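Local coordinates for protein tyrosinase (Aspergillus oryzae, PDB 6JUC) that probably hydroxylates tyrosine and oxidises dopa to dopaquinone with molecular oxygen at a dinuclear copper centre, a step of melanin biosynthesis, at residues R66-H71 with A366-I371; W106-V111 with D427-W432; P148-A153 with W373-N378; H332-N337 with V511-N516. The protein carries 2 engineered substitutions. All coordinates share one frame; numbering follows the deposited sequence.

Contact 1 (R66-H71 with A366-I371). With CU (copper (II) ion), chain E; PER (peroxide ion), chain G.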
# COMPACT_ATOMS: atom_id res chain seq x y z
N ARG B 66 24.06 -8.40 -7.60
CA ARG B 66 25.26 -7.90 -8.29
C ARG B 66 24.89 -7.28 -9.63
O ARG B 66 25.56 -6.34 -10.08
CB ARG B 66 26.28 -9.02 -8.44
CG ARG B 66 26.89 -9.43 -7.10
CD ARG B 66 27.66 -8.28 -6.47
NE ARG B 66 28.86 -7.92 -7.22
CZ ARG B 66 29.99 -8.61 -7.32
NH1 ARG B 66 30.17 -9.79 -6.73
NH2 ARG B 66 31.00 -8.14 -8.05
N LEU B 67 23.86 -7.77 -10.30
CA LEU B 67 23.47 -7.21 -11.59
C LEU B 67 22.87 -5.82 -11.39
O LEU B 67 23.23 -4.90 -12.12
CB LEU B 67 22.49 -8.14 -12.31
CG LEU B 67 23.07 -9.50 -12.73
CD1 LEU B 67 21.97 -10.44 -13.21
CD2 LEU B 67 24.12 -9.32 -13.81
N ALA B 68 22.02 -5.68 -10.38
CA ALA B 68 21.49 -4.37 -10.00
C ALA B 68 22.64 -3.47 -9.58
O ALA B 68 22.64 -2.26 -9.82
CB ALA B 68 20.48 -4.54 -8.87
N GLY B 69 23.62 -4.08 -8.93
CA GLY B 69 24.73 -3.32 -8.38
C GLY B 69 25.59 -2.68 -9.45
O GLY B 69 26.38 -1.79 -9.17
N ILE B 70 25.53 -3.15 -10.68
CA ILE B 70 26.28 -2.50 -11.76
C ILE B 70 25.85 -1.05 -11.91
O ILE B 70 26.66 -0.17 -12.20
CB ILE B 70 26.07 -3.24 -13.11
CG1 ILE B 70 26.66 -4.65 -13.10
CG2 ILE B 70 26.60 -2.44 -14.29
CD1 ILE B 70 26.26 -5.53 -14.25
N HIS B 71 24.56 -0.79 -11.73
CA HIS B 71 23.99 0.52 -12.02
C HIS B 71 24.50 1.61 -11.08
O HIS B 71 24.85 2.70 -11.56
CB HIS B 71 22.46 0.41 -11.92
CG HIS B 71 21.74 1.69 -12.22
ND1 HIS B 71 21.21 2.47 -11.22
CD2 HIS B 71 21.44 2.32 -13.38
CE1 HIS B 71 20.64 3.53 -11.75
NE2 HIS B 71 20.75 3.47 -13.07
N ALA B 366 17.87 2.42 -7.51
CA ALA B 366 16.69 2.15 -8.33
C ALA B 366 16.73 0.76 -8.97
O ALA B 366 15.69 0.14 -9.13
CB ALA B 366 16.51 3.22 -9.39
N ALA B 367 17.91 0.29 -9.36
CA ALA B 367 18.01 -0.97 -10.11
C ALA B 367 17.58 -2.16 -9.26
O ALA B 367 17.32 -3.22 -9.83
CB ALA B 367 19.42 -1.18 -10.64
N TYR B 368 17.48 -2.06 -7.93
CA TYR B 368 17.04 -3.21 -7.14
C TYR B 368 15.55 -3.47 -7.31
O TYR B 368 15.09 -4.60 -7.12
CB TYR B 368 17.39 -3.03 -5.64
CG TYR B 368 18.90 -3.00 -5.54
CD1 TYR B 368 19.62 -4.18 -5.60
CD2 TYR B 368 19.59 -1.79 -5.43
CE1 TYR B 368 21.00 -4.18 -5.51
CE2 TYR B 368 20.98 -1.80 -5.37
CZ TYR B 368 21.67 -2.99 -5.41
OH TYR B 368 23.06 -2.99 -5.37
N ASP B 369 14.76 -2.45 -7.66
CA ASP B 369 13.33 -2.75 -7.82
C ASP B 369 13.14 -3.55 -9.09
O ASP B 369 13.55 -3.05 -10.15
CB ASP B 369 12.54 -1.45 -7.90
CG ASP B 369 11.05 -1.70 -7.75
OD1 ASP B 369 10.57 -2.66 -8.38
OD2 ASP B 369 10.35 -0.97 -7.02
N PRO B 370 12.52 -4.72 -9.06
CA PRO B 370 12.35 -5.47 -10.31
C PRO B 370 11.66 -4.71 -11.42
O PRO B 370 11.85 -5.04 -12.60
CB PRO B 370 11.47 -6.66 -9.87
CG PRO B 370 11.88 -6.87 -8.43
CD PRO B 370 12.03 -5.46 -7.88
N ILE B 371 10.85 -3.69 -11.11
CA ILE B 371 10.21 -2.96 -12.22
C ILE B 371 11.20 -2.10 -13.00
O ILE B 371 10.99 -1.72 -14.16
CB ILE B 371 9.06 -2.07 -11.71
CG1 ILE B 371 8.13 -1.63 -12.85
CG2 ILE B 371 9.59 -0.88 -10.90
CD1 ILE B 371 6.95 -0.81 -12.38
CU CU E . 19.86 4.96 -14.08
O1 PER G . 18.67 5.46 -15.08
O2 PER G . 18.15 4.23 -14.33
O HOH W 1 20.72 1.47 -8.68
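Ala68 and Tyr368 meet through a CH-pi contact. The methyl CB of Ala68 stands over one face of the phenol ring, 3.7 Å from the centroid of the Tyr368 ring and shifted toward its CD1-CE1 side. With CG anti to the carbonyl carbon (chi1 -63°), Tyr368 lays its ring against Ala68 and Gly69 and brings OH to 3.5 Å from Gly69 CA; the hydroxyl itself is hydrogen-bonded to Ala73 O. Apolar packing continues at Ala367, whose CB rests against Ala68 and His71, 3.5 Å from Ala68 O, 3.9 Å from Ala68 CB and 3.7 Å from His71 CB. The polar link runs through one water, which accepts from His71 ND1 at 2.8 Å and from Ala367 N at 3.1 Å. The His71 side chain leaves with CG anti to its backbone N (chi1 -179°), carrying NE2 to 2.0 Å from the chain E copper ion. His98 is a second protein ligand of this ion, which also binds the peroxide, and Phe372 meets the His71 ring edge-to-face. Farther along, Asp369 OD1 caps the start of helix 371-389 by accepting from Ile371 N at a nearly straight 169°. With the water accepting from it, ND1 probably carries the imidazole proton, leaving NE2 for copper, and the bridge to the 366-371 backbone probably helps set the rotation of this first-shell ligand.

Contact 2 (W106-V111 with D427-W432). Engineered in segment 106-111: Phe107 (natural residue His). With PER (peroxide ion), chain G.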
# COMPACT_ATOMS: atom_id res chain seq x y z
N TRP B 106 24.05 2.48 -23.43
CA TRP B 106 24.49 1.82 -22.21
C TRP B 106 23.36 0.96 -21.66
O TRP B 106 23.55 -0.22 -21.34
CB TRP B 106 24.97 2.82 -21.15
CG TRP B 106 25.66 2.10 -20.03
CD1 TRP B 106 26.99 1.83 -19.94
CD2 TRP B 106 25.05 1.57 -18.84
NE1 TRP B 106 27.25 1.15 -18.78
CE2 TRP B 106 26.08 0.98 -18.08
CE3 TRP B 106 23.74 1.53 -18.34
CZ2 TRP B 106 25.85 0.36 -16.85
CZ3 TRP B 106 23.52 0.91 -17.12
CH2 TRP B 106 24.56 0.34 -16.40
N PHE B 107 22.16 1.52 -21.55
CA PHE B 107 21.04 0.74 -21.02
C PHE B 107 20.59 -0.36 -21.98
O PHE B 107 20.13 -1.40 -21.50
CB PHE B 107 19.88 1.66 -20.62
CG PHE B 107 20.10 2.28 -19.25
CD1 PHE B 107 19.82 1.55 -18.11
CD2 PHE B 107 20.61 3.56 -19.12
CE1 PHE B 107 20.07 2.07 -16.85
CE2 PHE B 107 20.85 4.09 -17.87
CZ PHE B 107 20.58 3.35 -16.73
N ARG B 108 20.70 -0.20 -23.30
CA ARG B 108 20.39 -1.31 -24.21
C ARG B 108 21.22 -2.54 -23.86
O ARG B 108 20.73 -3.66 -23.81
CB ARG B 108 20.63 -0.92 -25.66
CG ARG B 108 20.46 -2.01 -26.70
CD ARG B 108 20.29 -1.43 -28.11
NE ARG B 108 19.02 -0.72 -28.22
CZ ARG B 108 18.63 0.07 -29.21
NH1 ARG B 108 19.43 0.31 -30.25
NH2 ARG B 108 17.43 0.65 -29.17
N VAL B 109 22.51 -2.31 -23.63
CA VAL B 109 23.35 -3.45 -23.26
C VAL B 109 22.98 -4.00 -21.89
O VAL B 109 22.90 -5.21 -21.71
CB VAL B 109 24.85 -3.09 -23.26
CG1 VAL B 109 25.66 -4.35 -22.96
CG2 VAL B 109 25.25 -2.46 -24.59
N TYR B 110 22.77 -3.12 -20.92
CA TYR B 110 22.41 -3.53 -19.56
C TYR B 110 21.18 -4.43 -19.54
O TYR B 110 21.11 -5.44 -18.82
CB TYR B 110 22.11 -2.29 -18.71
CG TYR B 110 22.14 -2.45 -17.21
CD1 TYR B 110 22.85 -3.45 -16.55
CD2 TYR B 110 21.44 -1.56 -16.42
CE1 TYR B 110 22.85 -3.56 -15.16
CE2 TYR B 110 21.43 -1.63 -15.04
CZ TYR B 110 22.14 -2.63 -14.41
OH TYR B 110 22.11 -2.69 -13.04
N VAL B 111 20.16 -4.02 -20.28
CA VAL B 111 18.90 -4.74 -20.30
C VAL B 111 19.10 -6.12 -20.94
O VAL B 111 18.57 -7.12 -20.45
CB VAL B 111 17.80 -3.95 -21.04
CG1 VAL B 111 16.58 -4.83 -21.28
CG2 VAL B 111 17.45 -2.69 -20.27
N ASP B 427 27.92 1.70 -31.34
CA ASP B 427 27.67 1.22 -32.70
C ASP B 427 27.38 -0.28 -32.71
O ASP B 427 26.73 -0.78 -33.63
CB ASP B 427 28.88 1.48 -33.60
CG ASP B 427 28.85 2.84 -34.26
OD1 ASP B 427 27.81 3.51 -34.22
OD2 ASP B 427 29.90 3.26 -34.81
N ASP B 428 27.87 -1.02 -31.72
CA ASP B 428 27.63 -2.46 -31.69
C ASP B 428 26.15 -2.77 -31.50
O ASP B 428 25.70 -3.86 -31.85
CB ASP B 428 28.37 -3.13 -30.53
CG ASP B 428 29.87 -3.03 -30.66
OD1 ASP B 428 30.34 -3.05 -31.82
OD2 ASP B 428 30.55 -2.95 -29.61
N VAL B 429 25.42 -1.81 -30.93
CA VAL B 429 24.02 -2.10 -30.62
C VAL B 429 23.09 -1.13 -31.32
O VAL B 429 21.92 -0.96 -30.97
CB VAL B 429 23.78 -2.12 -29.10
CG1 VAL B 429 24.62 -3.22 -28.46
CG2 VAL B 429 24.09 -0.77 -28.45
N LYS B 430 23.59 -0.48 -32.38
CA LYS B 430 22.73 0.42 -33.15
C LYS B 430 21.52 -0.34 -33.67
O LYS B 430 20.39 0.15 -33.62
CB LYS B 430 23.53 1.01 -34.31
CG LYS B 430 22.72 1.89 -35.24
CD LYS B 430 23.55 2.46 -36.39
CE LYS B 430 22.66 3.41 -37.19
NZ LYS B 430 23.22 3.75 -38.52
N ASP B 431 21.78 -1.54 -34.18
CA ASP B 431 20.70 -2.45 -34.54
C ASP B 431 20.45 -3.40 -33.37
O ASP B 431 21.27 -4.29 -33.14
CB ASP B 431 21.01 -3.21 -35.82
CG ASP B 431 19.87 -4.10 -36.28
OD1 ASP B 431 18.88 -4.22 -35.54
OD2 ASP B 431 19.95 -4.66 -37.38
N TRP B 432 19.37 -3.16 -32.62
CA TRP B 432 19.09 -3.96 -31.43
C TRP B 432 18.93 -5.43 -31.80
O TRP B 432 19.11 -6.33 -30.97
CB TRP B 432 17.84 -3.45 -30.68
CG TRP B 432 16.64 -3.40 -31.58
CD1 TRP B 432 15.67 -4.35 -31.73
CD2 TRP B 432 16.29 -2.31 -32.46
NE1 TRP B 432 14.75 -3.92 -32.65
CE2 TRP B 432 15.09 -2.68 -33.11
CE3 TRP B 432 16.87 -1.08 -32.74
CZ2 TRP B 432 14.46 -1.87 -34.04
CZ3 TRP B 432 16.24 -0.27 -33.66
CH2 TRP B 432 15.05 -0.66 -34.30
O1 PER G . 18.67 5.46 -15.08
O2 PER G . 18.15 4.23 -14.33
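Arg108 NH1 is gripped by two acceptors: Val429 O, at 2.9 Å from Arg108 NH1 with an N-H...O angle of 162°, and Gln387 OE1 of helix 371-389. The carbonyl of Val429 lies at the edge of the guanidinium, close to its plane, and faces the nitrogen almost head-on. Arg108 runs out extended from its helix and then bends at chi3 (-68°), which turns the guanidinium back to the loop. Its CD rests 3.7 Å from Val429 CB, the two side chains lying alongside and pointing opposite ways. One face of the guanidinium carries Trp432 CB, 3.9 Å from Arg108 CZ. The indole is not stacked on the charge: its plane stands 62° from that of the guanidinium, and it presents its edge, with Trp432 CE3 3.8 Å from Arg108 NH1. Beside this polar group, Val109 CG2 and Val429 CG1 touch at 4.0 Å, the side chains meeting roughly perpendicular. On the same helix, the engineered Phe107 points into the active site instead, its CZ 3.3 Å from peroxide O1. Arg108 NE forms a salt bridge with Asp380, so the buried cation is probably neutralised by that carboxylate, while the Val429 carbonyl satisfies one N-H of NH1. Arg108 thus ties the 427-432 loop to two helices of the catalytic core, 103-129 and 371-389.

Contact 3 (P148-A153 with W373-N378). With CU (copper (II) ion), chain F; PER (peroxide ion), chain G.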
# COMPACT_ATOMS: atom_id res chain seq x y z
N PRO B 148 9.91 -9.14 -21.07
CA PRO B 148 8.79 -8.24 -21.36
C PRO B 148 9.11 -6.79 -21.02
O PRO B 148 9.94 -6.47 -20.16
CB PRO B 148 7.67 -8.74 -20.46
CG PRO B 148 8.07 -10.12 -20.06
CD PRO B 148 9.58 -10.13 -20.05
N TYR B 149 8.42 -5.87 -21.72
CA TYR B 149 8.52 -4.47 -21.34
C TYR B 149 7.25 -3.99 -20.66
O TYR B 149 6.14 -4.50 -20.90
CB TYR B 149 8.82 -3.61 -22.58
CG TYR B 149 7.70 -3.54 -23.59
CD1 TYR B 149 7.65 -4.49 -24.60
CD2 TYR B 149 6.73 -2.53 -23.56
CE1 TYR B 149 6.65 -4.46 -25.57
CE2 TYR B 149 5.73 -2.50 -24.52
CZ TYR B 149 5.70 -3.46 -25.52
OH TYR B 149 4.71 -3.45 -26.48
N TRP B 150 7.42 -3.02 -19.78
CA TRP B 150 6.30 -2.29 -19.20
C TRP B 150 5.97 -1.07 -20.04
O TRP B 150 6.72 -0.09 -20.12
CB TRP B 150 6.65 -1.84 -17.78
CG TRP B 150 5.62 -0.93 -17.19
CD1 TRP B 150 4.26 -1.00 -17.28
CD2 TRP B 150 5.92 0.21 -16.38
NE1 TRP B 150 3.70 0.04 -16.58
CE2 TRP B 150 4.70 0.80 -16.01
CE3 TRP B 150 7.13 0.77 -15.95
CZ2 TRP B 150 4.64 1.95 -15.22
CZ3 TRP B 150 7.06 1.91 -15.16
CH2 TRP B 150 5.83 2.48 -14.81
N ASP B 151 4.81 -1.06 -20.69
CA ASP B 151 4.41 0.11 -21.46
C ASP B 151 3.79 1.16 -20.55
O ASP B 151 2.57 1.23 -20.38
CB ASP B 151 3.42 -0.26 -22.57
CG ASP B 151 3.42 0.82 -23.64
OD1 ASP B 151 3.76 1.97 -23.26
OD2 ASP B 151 3.08 0.53 -24.80
N PHE B 152 4.66 1.95 -19.93
CA PHE B 152 4.16 2.94 -18.97
C PHE B 152 3.26 4.00 -19.59
O PHE B 152 2.55 4.70 -18.84
CB PHE B 152 5.34 3.59 -18.26
CG PHE B 152 6.42 4.19 -19.11
CD1 PHE B 152 6.19 5.29 -19.93
CD2 PHE B 152 7.69 3.63 -19.13
CE1 PHE B 152 7.18 5.84 -20.71
CE2 PHE B 152 8.71 4.19 -19.88
CZ PHE B 152 8.46 5.28 -20.69
N ALA B 153 3.23 4.14 -20.90
CA ALA B 153 2.46 5.19 -21.55
C ALA B 153 1.18 4.70 -22.21
O ALA B 153 0.45 5.51 -22.80
CB ALA B 153 3.33 5.88 -22.60
N TRP B 373 13.88 -2.95 -14.48
CA TRP B 373 14.28 -3.61 -15.72
C TRP B 373 13.17 -3.52 -16.77
O TRP B 373 13.46 -3.43 -17.96
CB TRP B 373 14.62 -5.08 -15.40
CG TRP B 373 15.62 -5.14 -14.28
CD1 TRP B 373 15.31 -5.30 -12.96
CD2 TRP B 373 17.04 -5.04 -14.36
NE1 TRP B 373 16.47 -5.30 -12.20
CE2 TRP B 373 17.54 -5.14 -13.04
CE3 TRP B 373 17.95 -4.85 -15.42
CZ2 TRP B 373 18.90 -5.08 -12.75
CZ3 TRP B 373 19.30 -4.80 -15.13
CH2 TRP B 373 19.76 -4.90 -13.81
N LEU B 374 11.92 -3.54 -16.34
CA LEU B 374 10.77 -3.51 -17.23
C LEU B 374 10.60 -2.10 -17.79
O LEU B 374 10.26 -1.88 -18.96
CB LEU B 374 9.50 -3.99 -16.53
CG LEU B 374 9.60 -5.35 -15.83
CD1 LEU B 374 8.32 -5.63 -15.06
CD2 LEU B 374 9.90 -6.45 -16.84
N HIS B 375 10.85 -1.14 -16.90
CA HIS B 375 10.93 0.26 -17.29
C HIS B 375 11.99 0.46 -18.36
O HIS B 375 11.72 1.01 -19.42
CB HIS B 375 11.22 1.13 -16.06
CG HIS B 375 11.30 2.60 -16.33
ND1 HIS B 375 10.53 3.29 -17.23
CD2 HIS B 375 12.11 3.52 -15.75
CE1 HIS B 375 10.86 4.57 -17.21
NE2 HIS B 375 11.82 4.74 -16.32
N HIS B 376 13.21 -0.00 -18.08
CA HIS B 376 14.30 0.19 -19.03
C HIS B 376 14.07 -0.64 -20.28
O HIS B 376 14.51 -0.27 -21.36
CB HIS B 376 15.67 -0.11 -18.40
CG HIS B 376 16.17 1.19 -17.82
ND1 HIS B 376 16.69 2.18 -18.63
CD2 HIS B 376 16.10 1.71 -16.58
CE1 HIS B 376 16.99 3.24 -17.89
NE2 HIS B 376 16.65 2.97 -16.65
N CYS B 377 13.39 -1.78 -20.17
CA CYS B 377 13.04 -2.47 -21.42
C CYS B 377 12.16 -1.59 -22.29
O CYS B 377 12.34 -1.49 -23.52
CB CYS B 377 12.44 -3.83 -21.06
SG CYS B 377 12.28 -4.87 -22.53
N ASN B 378 11.20 -0.86 -21.70
CA ASN B 378 10.41 0.03 -22.56
C ASN B 378 11.21 1.24 -23.03
O ASN B 378 10.99 1.76 -24.13
CB ASN B 378 9.14 0.50 -21.84
CG ASN B 378 8.17 1.11 -22.83
OD1 ASN B 378 7.89 0.51 -23.88
ND2 ASN B 378 7.68 2.31 -22.54
CU CU F . 16.62 4.54 -15.27
O1 PER G . 18.67 5.46 -15.08
O2 PER G . 18.15 4.23 -14.33
O HOH W 2 5.54 3.46 -24.35
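Asn378 drives into the bend of the 148-153 loop. Its CB abuts the backbone, 3.0 Å from Trp150 O, and CG stands anti to the backbone N (chi1 -165°), which sends the amide between Tyr149 and Phe152. On one branch, Asn378 OD1 comes to 3.3 Å from Tyr149 CD2 and is hydrogen-bonded to Arg381 NH1. On the other, ND2 lies over a face of the Phe152 ring, 3.4 Å from Phe152 CE2, with the amide almost upright at 84°. The same ND2 donates to a water 3.0 Å away, which donates to Asp151 OD1; that oxygen also accepts from Ala153 N, closing an Asx turn, while Asp151 OD2 is hydrogen-bonded to Tyr456 OH. One backbone bond joins the segments, Trp150 N to Leu374 O at 3.2 Å. This donor approaches above the carbonyl plane, on the opposite face from the helical N-H of Asn378. Phe152 CE2 meets the His375 ring at its edge, near its plane, 3.3 Å from His375 ND1, the two rings oblique at 63°; Pro148 O is buried against Leu374 CD2 without a polar partner. His376 leaves the helix away from this loop and binds the chain F copper through NE2. The loop thus lines helix 371-389 behind its copper ligand: Trp150 and Phe152 also pack on Val335 of helix 328-340, and Pro148 and Leu374 pack on Ile26 of helix 26-32.

Contact 4 (H332-N337 with V511-N516). With CU (copper (II) ion), chain F; PER (peroxide ion), chain G.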
# COMPACT_ATOMS: atom_id res chain seq x y z
N HIS B 332 11.94 9.27 -18.92
CA HIS B 332 12.37 8.15 -18.08
C HIS B 332 12.59 8.58 -16.63
O HIS B 332 12.34 7.81 -15.68
CB HIS B 332 13.66 7.59 -18.69
CG HIS B 332 14.73 7.14 -17.75
ND1 HIS B 332 15.61 7.97 -17.09
CD2 HIS B 332 15.08 5.87 -17.38
CE1 HIS B 332 16.43 7.25 -16.34
NE2 HIS B 332 16.13 5.97 -16.51
N ASN B 333 13.13 9.79 -16.44
CA ASN B 333 13.38 10.31 -15.09
C ASN B 333 12.07 10.54 -14.34
O ASN B 333 11.96 10.16 -13.17
CB ASN B 333 14.14 11.63 -15.15
CG ASN B 333 15.58 11.55 -15.56
OD1 ASN B 333 16.14 10.46 -15.73
ND2 ASN B 333 16.19 12.71 -15.78
N ASN B 334 11.08 11.13 -15.02
CA ASN B 334 9.79 11.32 -14.37
C ASN B 334 9.20 9.97 -13.97
O ASN B 334 8.63 9.87 -12.88
CB ASN B 334 8.81 12.12 -15.25
CG ASN B 334 9.12 13.61 -15.23
OD1 ASN B 334 10.25 13.99 -14.92
ND2 ASN B 334 8.14 14.44 -15.53
N VAL B 335 9.30 8.95 -14.83
CA VAL B 335 8.69 7.67 -14.50
C VAL B 335 9.37 7.07 -13.27
O VAL B 335 8.69 6.52 -12.40
CB VAL B 335 8.76 6.72 -15.70
CG1 VAL B 335 8.30 5.32 -15.31
CG2 VAL B 335 7.92 7.25 -16.86
N HIS B 336 10.69 7.17 -13.17
CA HIS B 336 11.39 6.72 -11.96
C HIS B 336 10.76 7.33 -10.71
O HIS B 336 10.45 6.66 -9.72
CB HIS B 336 12.87 7.12 -12.06
CG HIS B 336 13.78 6.10 -12.66
ND1 HIS B 336 14.21 5.01 -11.95
CD2 HIS B 336 14.34 5.98 -13.90
CE1 HIS B 336 15.01 4.26 -12.70
NE2 HIS B 336 15.10 4.83 -13.90
N ASN B 337 10.59 8.65 -10.75
CA ASN B 337 9.96 9.36 -9.62
C ASN B 337 8.57 8.82 -9.32
O ASN B 337 8.22 8.50 -8.19
CB ASN B 337 9.88 10.86 -9.96
CG ASN B 337 9.35 11.72 -8.83
OD1 ASN B 337 9.53 11.41 -7.64
ND2 ASN B 337 8.65 12.81 -9.15
N VAL B 511 0.58 22.42 -13.09
CA VAL B 511 0.65 22.17 -14.52
C VAL B 511 1.44 20.91 -14.81
O VAL B 511 1.08 20.09 -15.65
CB VAL B 511 1.26 23.37 -15.27
CG1 VAL B 511 1.60 23.00 -16.71
CG2 VAL B 511 0.31 24.56 -15.18
N GLY B 512 2.56 20.72 -14.12
CA GLY B 512 3.36 19.52 -14.37
C GLY B 512 4.68 19.53 -13.65
O GLY B 512 5.04 20.54 -13.04
N SER B 513 5.40 18.41 -13.71
CA SER B 513 6.65 18.27 -12.97
C SER B 513 7.79 17.79 -13.86
O SER B 513 7.62 17.12 -14.88
CB SER B 513 6.47 17.32 -11.78
OG SER B 513 6.27 15.99 -12.25
N VAL B 514 9.00 18.15 -13.42
CA VAL B 514 10.25 17.68 -13.99
C VAL B 514 11.08 17.14 -12.84
O VAL B 514 11.28 17.84 -11.85
CB VAL B 514 10.99 18.82 -14.70
CG1 VAL B 514 12.44 18.47 -15.02
CG2 VAL B 514 10.24 19.22 -15.97
N PHE B 515 11.50 15.88 -12.96
CA PHE B 515 12.24 15.28 -11.87
C PHE B 515 13.73 15.20 -12.16
O PHE B 515 14.13 14.62 -13.17
CB PHE B 515 11.75 13.87 -11.56
CG PHE B 515 12.40 13.31 -10.32
CD1 PHE B 515 12.19 13.92 -9.09
CD2 PHE B 515 13.18 12.17 -10.37
CE1 PHE B 515 12.74 13.40 -7.93
CE2 PHE B 515 13.73 11.64 -9.21
CZ PHE B 515 13.48 12.23 -7.99
N ASN B 516 14.51 15.75 -11.23
CA ASN B 516 15.95 15.61 -11.35
C ASN B 516 16.35 14.27 -10.75
O ASN B 516 16.55 14.18 -9.53
CB ASN B 516 16.68 16.74 -10.62
CG ASN B 516 18.18 16.53 -10.61
OD1 ASN B 516 18.72 15.95 -11.55
ND2 ASN B 516 18.84 17.00 -9.56
CU CU F . 16.62 4.54 -15.27
O1 PER G . 18.67 5.46 -15.08
O2 PER G . 18.15 4.23 -14.33
O HOH W 3 14.45 15.17 -15.84
O HOH W 4 8.05 13.77 -11.96
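The Phe515 ring carries Asn337 on one face: CB makes a CH-pi contact 3.7 Å from the centroid of the Phe515 ring, and the Asn337 amide is stacked on it, the planes 8° apart. Another flat group, the amide of Asn334, spans the strand backbone with both ends. Its OD1 accepts from Phe515 N at 3.0 Å, and its ND2 donates to Ser513 O at 2.8 Å in a bent bond, the nitrogen standing above that carbonyl's plane. With CG anti to the carbonyl carbon (chi1 -77°), Asn334 carries the amide along the strand, and the paired bonds hold it against rotation. Two waters extend the polar seam: one links Asn333 ND2 to Phe515 O, the other Asn337 ND2 to Ser513 OG. Asn337 ND2 is also bonded to Gln489 OE1, and Ser513 OG to Glu267. The N-H of His332 ND1 is shared between Glu329 O and, through a bent 2.9 Å bond, Asn333 OD1, second-shell partners of a residue whose NE2 lies 2.0 Å from the chain F copper; His336 NE2 binds the same ion. The axes of 332-337 and 511-516 cross at 90°, 7.3 Å apart at their closest. Strand 510-516, outermost in its sheet within the chain and paired with strand 488-494, seats the C-terminal domain on copper-binding helix 328-340; just beyond it Phe517 stacks on His336, consistent with a pro-enzyme whose C-terminal domain covers the site.

In the fold
Each contact has one segment that reaches the peroxide. Contact 1 supplies His71 to the chain E copper, whereas contacts 3 and 4 share the chain F copper, held by His376, His332 and His336. Contacts 3 and 4 are also joined behind the metal, where His375 NE2 probably hydrogen-bonds His332 O at 3.2 Å. Contact 2 reaches the site through the engineered Phe107, whose CD1 is 3.2 Å from His376 ND1 of contact 3. Tyr110 on the same helix ties contact 2 to contact 1, its OH 2.6 Å from Leu67 O. Contacts 2 and 4 lie farthest apart, with centres about 24 Å from each other and no direct touch.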